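Side-chain contacts in 3,6-diketocamphane 1,6 monooxygenase (Pseudomonas putida, PDB 4UWM), which uses reduced flavin mononucleotide and oxygen to convert a diketocamphane into a lactone by Baeyer-Villiger oxidation, a step in the breakdown of (-)-camphor: residues A64-K69 with S96-G101; L344-H349 with Q360-I365. All coordinates share one frame; numbering follows the deposited sequence. Where two conformers were deposited one is given.

Interaction 1 of 2, residues A64-K69 with S96-G101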
ATOM      1  N   ALA A  64      10.213  -0.202   2.501  1.00 15.90           N
ATOM      2  CA  ALA A  64      11.644  -0.109   2.246  1.00 16.57           C
ATOM      3  C   ALA A  64      12.109   1.306   1.906  1.00 20.15           C
ATOM      4  O   ALA A  64      13.322   1.549   1.833  1.00 18.63           O
ATOM      5  CB  ALA A  64      12.032  -1.072   1.115  1.00 16.24           C
ATOM      6  N   ALA A  65      11.155   2.230   1.694  1.00 17.97           N
ATOM      7  CA  ALA A  65      11.457   3.571   1.174  1.00 21.27           C
ATOM      8  C   ALA A  65      12.438   4.371   2.041  1.00 21.73           C
ATOM      9  O   ALA A  65      13.449   4.876   1.535  1.00 27.13           O
ATOM     10  CB  ALA A  65      10.168   4.370   0.952  1.00 17.22           C
ATOM     11  N   LEU A  66      12.144   4.491   3.332  1.00 19.26           N
ATOM     12  CA  LEU A  66      12.982   5.313   4.195  1.00 25.08           C
ATOM     13  C   LEU A  66      14.157   4.501   4.746  1.00 27.75           C
ATOM     14  O   LEU A  66      14.933   5.027   5.508  1.00 31.99           O
ATOM     15  CB  LEU A  66      12.177   5.985   5.323  1.00 21.57           C
ATOM     16  CG  LEU A  66      10.944   6.851   4.929  1.00 23.46           C
ATOM     17  CD1 LEU A  66      10.422   7.691   6.079  1.00 21.84           C
ATOM     18  CD2 LEU A  66      11.218   7.759   3.744  1.00 28.17           C
ATOM     19  N   GLN A  67      14.271   3.236   4.334  1.00 26.97           N
ATOM     20  CA  GLN A  67      15.365   2.372   4.796  0.60 28.13           C
ATOM     21  C   GLN A  67      16.472   2.275   3.761  1.00 25.85           C
ATOM     22  O   GLN A  67      17.448   1.557   3.953  1.00 27.06           O
ATOM     23  CB  GLN A  67      14.856   0.964   5.133  0.60 26.75           C
ATOM     24  CG  GLN A  67      13.881   0.923   6.299  0.60 30.65           C
ATOM     25  CD  GLN A  67      13.632  -0.476   6.815  0.60 32.59           C
ATOM     26  OE1 GLN A  67      14.568  -1.258   7.025  0.60 35.80           O
ATOM     27  NE2 GLN A  67      12.364  -0.799   7.044  0.60 32.07           N
ATOM     28  N   THR A  68      16.329   3.005   2.668  1.00 21.48           N
ATOM     29  CA  THR A  68      17.271   2.924   1.570  1.00 20.17           C
ATOM     30  C   THR A  68      17.572   4.341   1.120  1.00 24.58           C
ATOM     31  O   THR A  68      16.771   5.258   1.399  1.00 21.42           O
ATOM     32  CB  THR A  68      16.691   2.121   0.385  1.00 22.50           C
ATOM     33  OG1 THR A  68      15.409   2.650   0.028  1.00 22.83           O
ATOM     34  CG2 THR A  68      16.518   0.633   0.743  1.00 21.91           C
ATOM     35  N   LYS A  69      18.688   4.506   0.401  1.00 25.75           N
ATOM     36  CA  LYS A  69      19.172   5.824  -0.007  0.60 25.00           C
ATOM     37  C   LYS A  69      19.126   6.051  -1.513  1.00 23.81           C
ATOM     38  O   LYS A  69      18.676   7.088  -1.970  1.00 26.70           O
ATOM     39  CB  LYS A  69      20.603   6.057   0.512  0.60 32.47           C
ATOM     40  CG  LYS A  69      20.689   6.639   1.920  0.60 37.63           C
ATOM     41  CD  LYS A  69      21.345   5.693   2.916  0.60 43.64           C
ATOM     42  CE  LYS A  69      20.340   4.816   3.646  0.60 47.23           C
ATOM     43  NZ  LYS A  69      21.002   4.024   4.720  0.60 43.89           N
ATOM     44  N   SER A  96       5.716   7.903  -5.327  1.00 16.85           N
ATOM     45  CA  SER A  96       6.795   8.581  -6.077  1.00 15.87           C
ATOM     46  C   SER A  96       7.321   9.771  -5.286  1.00 17.08           C
ATOM     47  O   SER A  96       8.549   9.942  -5.174  1.00 18.07           O
ATOM     48  CB  SER A  96       6.319   9.019  -7.480  1.00 16.98           C
ATOM     49  OG  SER A  96       7.263   9.891  -8.087  1.00 19.91           O
ATOM     50  N   GLN A  97       6.416  10.577  -4.708  1.00 16.21           N
ATOM     51  CA  GLN A  97       6.832  11.684  -3.841  1.00 15.15           C
ATOM     52  C   GLN A  97       7.618  11.229  -2.608  1.00 18.02           C
ATOM     53  O   GLN A  97       8.608  11.880  -2.240  1.00 17.74           O
ATOM     54  CB  GLN A  97       5.652  12.567  -3.381  1.00 17.76           C
ATOM     55  CG  GLN A  97       5.047  13.475  -4.460  1.00 18.66           C
ATOM     56  CD  GLN A  97       3.977  14.420  -3.908  1.00 17.62           C
ATOM     57  OE1 GLN A  97       4.055  14.860  -2.774  1.00 19.04           O
ATOM     58  NE2 GLN A  97       2.964  14.712  -4.712  1.00 18.94           N
ATOM     59  N   ILE A  98       7.140  10.169  -1.932  1.00 14.57           N
ATOM     60  CA  ILE A  98       7.796   9.681  -0.707  0.70 14.22           C
ATOM     61  C   ILE A  98       9.237   9.270  -1.036  1.00 14.34           C
ATOM     62  O   ILE A  98      10.149   9.534  -0.252  1.00 18.69           O
ATOM     63  CB  ILE A  98       7.033   8.471  -0.080  0.70 12.65           C
ATOM     64  CG1 ILE A  98       5.637   8.898   0.407  0.70 10.66           C
ATOM     65  CG2 ILE A  98       7.813   7.867   1.079  0.70 12.11           C
ATOM     66  CD1 ILE A  98       4.712   7.736   0.746  0.70  8.62           C
ATOM     67  N   LEU A  99       9.415   8.641  -2.191  1.00 14.97           N
ATOM     68  CA  LEU A  99      10.709   8.170  -2.674  1.00 16.77           C
ATOM     69  C   LEU A  99      11.558   9.281  -3.348  1.00 19.71           C
ATOM     70  O   LEU A  99      12.658   9.018  -3.821  1.00 20.07           O
ATOM     71  CB  LEU A  99      10.464   7.074  -3.701  1.00 13.51           C
ATOM     72  CG  LEU A  99      10.059   5.740  -3.067  1.00 15.91           C
ATOM     73  CD1 LEU A  99       9.436   4.833  -4.107  1.00 13.23           C
ATOM     74  CD2 LEU A  99      11.275   5.080  -2.414  1.00 19.22           C
ATOM     75  N   GLU A 100      11.016  10.489  -3.436  1.00 20.00           N
ATOM     76  CA  GLU A 100      11.694  11.592  -4.125  1.00 23.47           C
ATOM     77  C   GLU A 100      12.135  11.196  -5.535  1.00 22.56           C
ATOM     78  O   GLU A 100      13.236  11.503  -5.962  1.00 23.73           O
ATOM     79  CB  GLU A 100      12.850  12.115  -3.269  1.00 21.92           C
ATOM     80  CG  GLU A 100      12.326  12.636  -1.946  1.00 22.79           C
ATOM     81  CD  GLU A 100      13.395  13.090  -0.982  1.00 32.91           C
ATOM     82  OE1 GLU A 100      14.448  12.437  -0.871  1.00 33.17           O
ATOM     83  OE2 GLU A 100      13.156  14.092  -0.295  1.00 27.73           O
ATOM     84  N   GLY A 101      11.251  10.487  -6.235  1.00 22.02           N
ATOM     85  CA  GLY A 101      11.465  10.097  -7.624  1.00 21.85           C
ATOM     86  C   GLY A 101      12.320   8.869  -7.876  1.00 23.04           C
ATOM     87  O   GLY A 101      12.563   8.529  -9.037  1.00 24.55           O
TER

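Interaction 2 of 2, residues L344-H349 with Q360-I365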
ATOM      1  N   LEU A 344      20.960  -5.545 -16.049  1.00 24.97           N
ATOM      2  CA  LEU A 344      20.877  -6.974 -15.835  1.00 28.62           C
ATOM      3  C   LEU A 344      19.980  -7.169 -14.613  1.00 25.33           C
ATOM      4  O   LEU A 344      20.377  -6.849 -13.477  1.00 25.95           O
ATOM      5  CB  LEU A 344      22.262  -7.574 -15.576  1.00 31.05           C
ATOM      6  CG  LEU A 344      22.257  -9.054 -15.198  1.00 32.74           C
ATOM      7  CD1 LEU A 344      22.004  -9.911 -16.421  1.00 42.51           C
ATOM      8  CD2 LEU A 344      23.553  -9.450 -14.503  1.00 38.13           C
ATOM      9  N   GLN A 345      18.779  -7.685 -14.854  1.00 24.21           N
ATOM     10  CA  GLN A 345      17.784  -7.742 -13.790  1.00 24.03           C
ATOM     11  C   GLN A 345      17.862  -9.112 -13.157  1.00 20.68           C
ATOM     12  O   GLN A 345      17.364 -10.081 -13.709  1.00 25.62           O
ATOM     13  CB  GLN A 345      16.369  -7.423 -14.322  1.00 23.85           C
ATOM     14  CG  GLN A 345      15.459  -6.722 -13.309  1.00 31.94           C
ATOM     15  CD  GLN A 345      15.782  -5.236 -13.123  1.00 32.55           C
ATOM     16  OE1 GLN A 345      16.036  -4.514 -14.093  1.00 29.06           O
ATOM     17  NE2 GLN A 345      15.738  -4.767 -11.874  1.00 25.71           N
ATOM     18  N   VAL A 346      18.488  -9.180 -11.989  1.00 19.68           N
ATOM     19  CA  VAL A 346      18.729 -10.461 -11.327  1.00 20.80           C
ATOM     20  C   VAL A 346      17.511 -10.995 -10.571  1.00 22.50           C
ATOM     21  O   VAL A 346      16.972 -10.313  -9.700  1.00 25.65           O
ATOM     22  CB  VAL A 346      19.941 -10.363 -10.376  1.00 23.29           C
ATOM     23  CG1 VAL A 346      20.210 -11.705  -9.706  1.00 25.56           C
ATOM     24  CG2 VAL A 346      21.159  -9.875 -11.157  1.00 23.14           C
ATOM     25  N   GLU A 347      17.097 -12.215 -10.899  1.00 22.45           N
ATOM     26  CA  GLU A 347      15.944 -12.853 -10.254  1.00 23.78           C
ATOM     27  C   GLU A 347      16.261 -13.227  -8.814  1.00 30.07           C
ATOM     28  O   GLU A 347      17.216 -13.968  -8.554  1.00 28.05           O
ATOM     29  CB  GLU A 347      15.520 -14.107 -11.015  1.00 25.45           C
ATOM     30  CG  GLU A 347      14.875 -13.882 -12.377  1.00 36.63           C
ATOM     31  CD  GLU A 347      13.407 -13.448 -12.317  1.00 36.76           C
ATOM     32  OE1 GLU A 347      12.804 -13.405 -11.206  1.00 33.51           O
ATOM     33  OE2 GLU A 347      12.863 -13.140 -13.399  1.00 43.42           O
ATOM     34  N   ALA A 348      15.463 -12.718  -7.874  1.00 25.87           N
ATOM     35  CA  ALA A 348      15.675 -13.014  -6.462  1.00 23.94           C
ATOM     36  C   ALA A 348      15.033 -14.346  -6.104  1.00 29.55           C
ATOM     37  O   ALA A 348      13.899 -14.637  -6.516  1.00 30.49           O
ATOM     38  CB  ALA A 348      15.141 -11.891  -5.573  1.00 21.89           C
ATOM     39  N   HIS A 349      15.764 -15.176  -5.360  1.00 24.04           N
ATOM     40  CA  HIS A 349      15.207 -16.448  -4.911  1.00 21.30           C
ATOM     41  C   HIS A 349      15.105 -16.553  -3.390  1.00 18.43           C
ATOM     42  O   HIS A 349      15.581 -15.687  -2.679  1.00 20.69           O
ATOM     43  CB  HIS A 349      15.980 -17.614  -5.533  1.00 19.96           C
ATOM     44  CG  HIS A 349      15.501 -17.942  -6.903  1.00 15.98           C
ATOM     45  ND1 HIS A 349      14.440 -18.789  -7.131  1.00 17.52           N
ATOM     46  CD2 HIS A 349      15.863 -17.454  -8.110  1.00 16.11           C
ATOM     47  CE1 HIS A 349      14.210 -18.860  -8.430  1.00 14.95           C
ATOM     48  NE2 HIS A 349      15.069 -18.069  -9.046  1.00 16.30           N
ATOM     49  N   GLN A 360      26.556 -12.250  -0.995  1.00 35.51           N
ATOM     50  CA  GLN A 360      27.916 -12.231  -1.551  0.50 31.49           C
ATOM     51  C   GLN A 360      27.858 -12.232  -3.075  1.00 30.25           C
ATOM     52  O   GLN A 360      28.532 -11.426  -3.730  1.00 33.73           O
ATOM     53  CB  GLN A 360      28.727 -13.440  -1.055  0.50 38.54           C
ATOM     54  CG  GLN A 360      30.219 -13.388  -1.375  0.50 43.31           C
ATOM     55  CD  GLN A 360      30.944 -12.306  -0.593  0.50 47.98           C
ATOM     56  OE1 GLN A 360      31.714 -12.599   0.323  0.50 51.48           O
ATOM     57  NE2 GLN A 360      30.692 -11.048  -0.944  0.50 43.33           N
ATOM     58  N   SER A 361      27.050 -13.142  -3.632  1.00 28.60           N
ATOM     59  CA  SER A 361      26.797 -13.221  -5.076  1.00 29.70           C
ATOM     60  C   SER A 361      26.366 -11.866  -5.646  1.00 30.31           C
ATOM     61  O   SER A 361      26.922 -11.402  -6.641  1.00 32.85           O
ATOM     62  CB  SER A 361      25.741 -14.295  -5.395  1.00 27.77           C
ATOM     63  OG  SER A 361      25.406 -14.325  -6.784  1.00 28.23           O
ATOM     64  N   LEU A 362      25.377 -11.233  -5.013  1.00 35.44           N
ATOM     65  CA  LEU A 362      24.887  -9.932  -5.471  1.00 27.77           C
ATOM     66  C   LEU A 362      25.967  -8.859  -5.380  1.00 30.56           C
ATOM     67  O   LEU A 362      26.099  -8.042  -6.304  1.00 29.75           O
ATOM     68  CB  LEU A 362      23.603  -9.504  -4.726  1.00 27.02           C
ATOM     69  CG  LEU A 362      22.327 -10.325  -4.960  1.00 25.21           C
ATOM     70  CD1 LEU A 362      21.208  -9.706  -4.124  1.00 23.63           C
ATOM     71  CD2 LEU A 362      21.928 -10.375  -6.434  1.00 25.90           C
ATOM     72  N   GLU A 363      26.744  -8.868  -4.288  1.00 30.45           N
ATOM     73  CA  GLU A 363      27.889  -7.967  -4.201  0.70 29.78           C
ATOM     74  C   GLU A 363      28.885  -8.180  -5.346  1.00 31.00           C
ATOM     75  O   GLU A 363      29.387  -7.204  -5.903  1.00 31.42           O
ATOM     76  CB  GLU A 363      28.590  -8.078  -2.857  0.70 28.72           C
ATOM     77  CG  GLU A 363      29.581  -6.963  -2.620  0.70 30.09           C
ATOM     78  CD  GLU A 363      30.025  -6.891  -1.187  0.70 37.75           C
ATOM     79  OE1 GLU A 363      30.245  -7.960  -0.580  0.70 49.03           O
ATOM     80  OE2 GLU A 363      30.145  -5.765  -0.666  0.70 48.11           O
ATOM     81  N   LEU A 364      29.145  -9.435  -5.709  1.00 34.64           N
ATOM     82  CA  LEU A 364      30.093  -9.740  -6.780  1.00 37.16           C
ATOM     83  C   LEU A 364      29.605  -9.250  -8.143  1.00 41.94           C
ATOM     84  O   LEU A 364      30.368  -8.638  -8.901  1.00 33.07           O
ATOM     85  CB  LEU A 364      30.404 -11.236  -6.830  1.00 41.44           C
ATOM     86  CG  LEU A 364      31.268 -11.779  -5.690  1.00 43.18           C
ATOM     87  CD1 LEU A 364      31.413 -13.287  -5.819  1.00 47.89           C
ATOM     88  CD2 LEU A 364      32.631 -11.095  -5.641  1.00 42.96           C
ATOM     89  N   ILE A 365      28.328  -9.505  -8.431  1.00 32.03           N
ATOM     90  CA  ILE A 365      27.696  -9.074  -9.675  1.00 29.00           C
ATOM     91  C   ILE A 365      27.748  -7.550  -9.796  1.00 32.98           C
ATOM     92  O   ILE A 365      28.205  -7.013 -10.810  1.00 37.53           O
ATOM     93  CB  ILE A 365      26.244  -9.588  -9.773  1.00 34.06           C
ATOM     94  CG1 ILE A 365      26.224 -11.115  -9.893  1.00 39.21           C
ATOM     95  CG2 ILE A 365      25.507  -8.945 -10.946  1.00 32.47           C
ATOM     96  CD1 ILE A 365      24.957 -11.763  -9.365  1.00 46.84           C
TER

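Interaction 1 of 2, residues A64-K69 with S96-G101
Ala65 and Leu99 make the closest contact, methyl against methyl. Ala65 CB points at the other segment and lies 3.6 Å from Leu99 CD2. The same CD2 also comes within 3.9 Å of Ala65 CA, so it rests against the backbone as well as the side chain. The first bond of the Leu99 side chain runs alongside the other segment. Its CG is turned anti to the carbonyl carbon (chi1 -76°), and the CD2 branch then reaches Ala65. Ile98 adds a second, looser layer through one branch. It was modelled in two conformers, and the distances are those of the one given. Its CG2 lies 4.2 Å from Ala65 CB. The same methyl is 4.3 Å from Leu66 CD2. All the contacts between the two segments are apolar.

The enzyme belongs to the bacterial luciferase family, with a TIM-barrel fold. Helices 57-65 and 85-98 follow one another on the outside of the barrel. The segments meet where these helices end and the chain turns toward strands 72-79 and 105-108. Phe73 of the first of these strands also touches Leu99.

The polar bonds shape each helix end separately. Ala64 O accepts two donors from opposite faces of its carbonyl plane. One is Gln67 N; the other is Thr68 OG1, at 3.0 Å. The hydroxyl is tilted 30° from that plane. Residues Ala65 to Thr68 form a type I turn. Arg102 bonds to both Thr68 OG1 and Ala65 O. Helix 85-98 ends in a Schellman motif, with Glu100 at positive phi. Gly101 N bonds to Ser96 O at 3.0 Å, and Glu100 N to Gln97 O.

Arg20 and Phe23 of the second subunit pack on Leu66 and Ile98, respectively.

Interaction 2 of 2, residues L344-H349 with Q360-I365
Ile365, which meets Leu344 and Val346, sits in a helical turn whose shortest backbone bond is Leu364 N to Gln360 O, 2.9 Å. Ile365 N bonds to Ser361 O. The contact with the strand is made by side chains, all of them apolar. Ile365 CG2 serves two partners. It lies 4.1 Å from Leu344 CD2 and, more loosely, 4.5 Å from Val346 CG2. The Leu344 and Ile365 side chains cross at about a right angle. Val346 divides its branches. CG1, anti to the backbone N (chi1 -179°), comes within 3.9 Å of Leu362 CD2, and the two side chains run past each other in opposite directions.

This is the last strand of the TIM barrel and the helix that follows it. The axes of segments 344-347 and 360-365 run antiparallel, at 173°, and approach to 11.4 Å. The strand lies between strands 4-9 and 254-261 and closes the barrel. Its side chains alternate. Leu344 and Val346 face the helix, whereas the polar Gln345 and Glu347 lie on the other side. There Glu347 OE1 bonds to His10 ND1, and OE2 to Ser256 OG. His10 binds FMN, so Glu347 is a second-shell partner of the cofactor site.

Between 344-349 and 360-365 the contact is thus buried methyl packing, without directional bonds.

Both contacts are buried and apolar between their segments, but they sit differently in the barrel. Interaction 1 lies within the outer layer, at the ends of two neighbouring helices. Interaction 2 joins the strand layer to the helix layer, through a barrel strand and the helix after it. Their centres are 22 Å apart, and they share no helix or strand. Interaction 1 lies away from the annotated sites and beside the dimer partner. Interaction 2 is not touched by the other subunit. It lies closer to the cofactor, and the face of its strand away from the helix backs onto the FMN site.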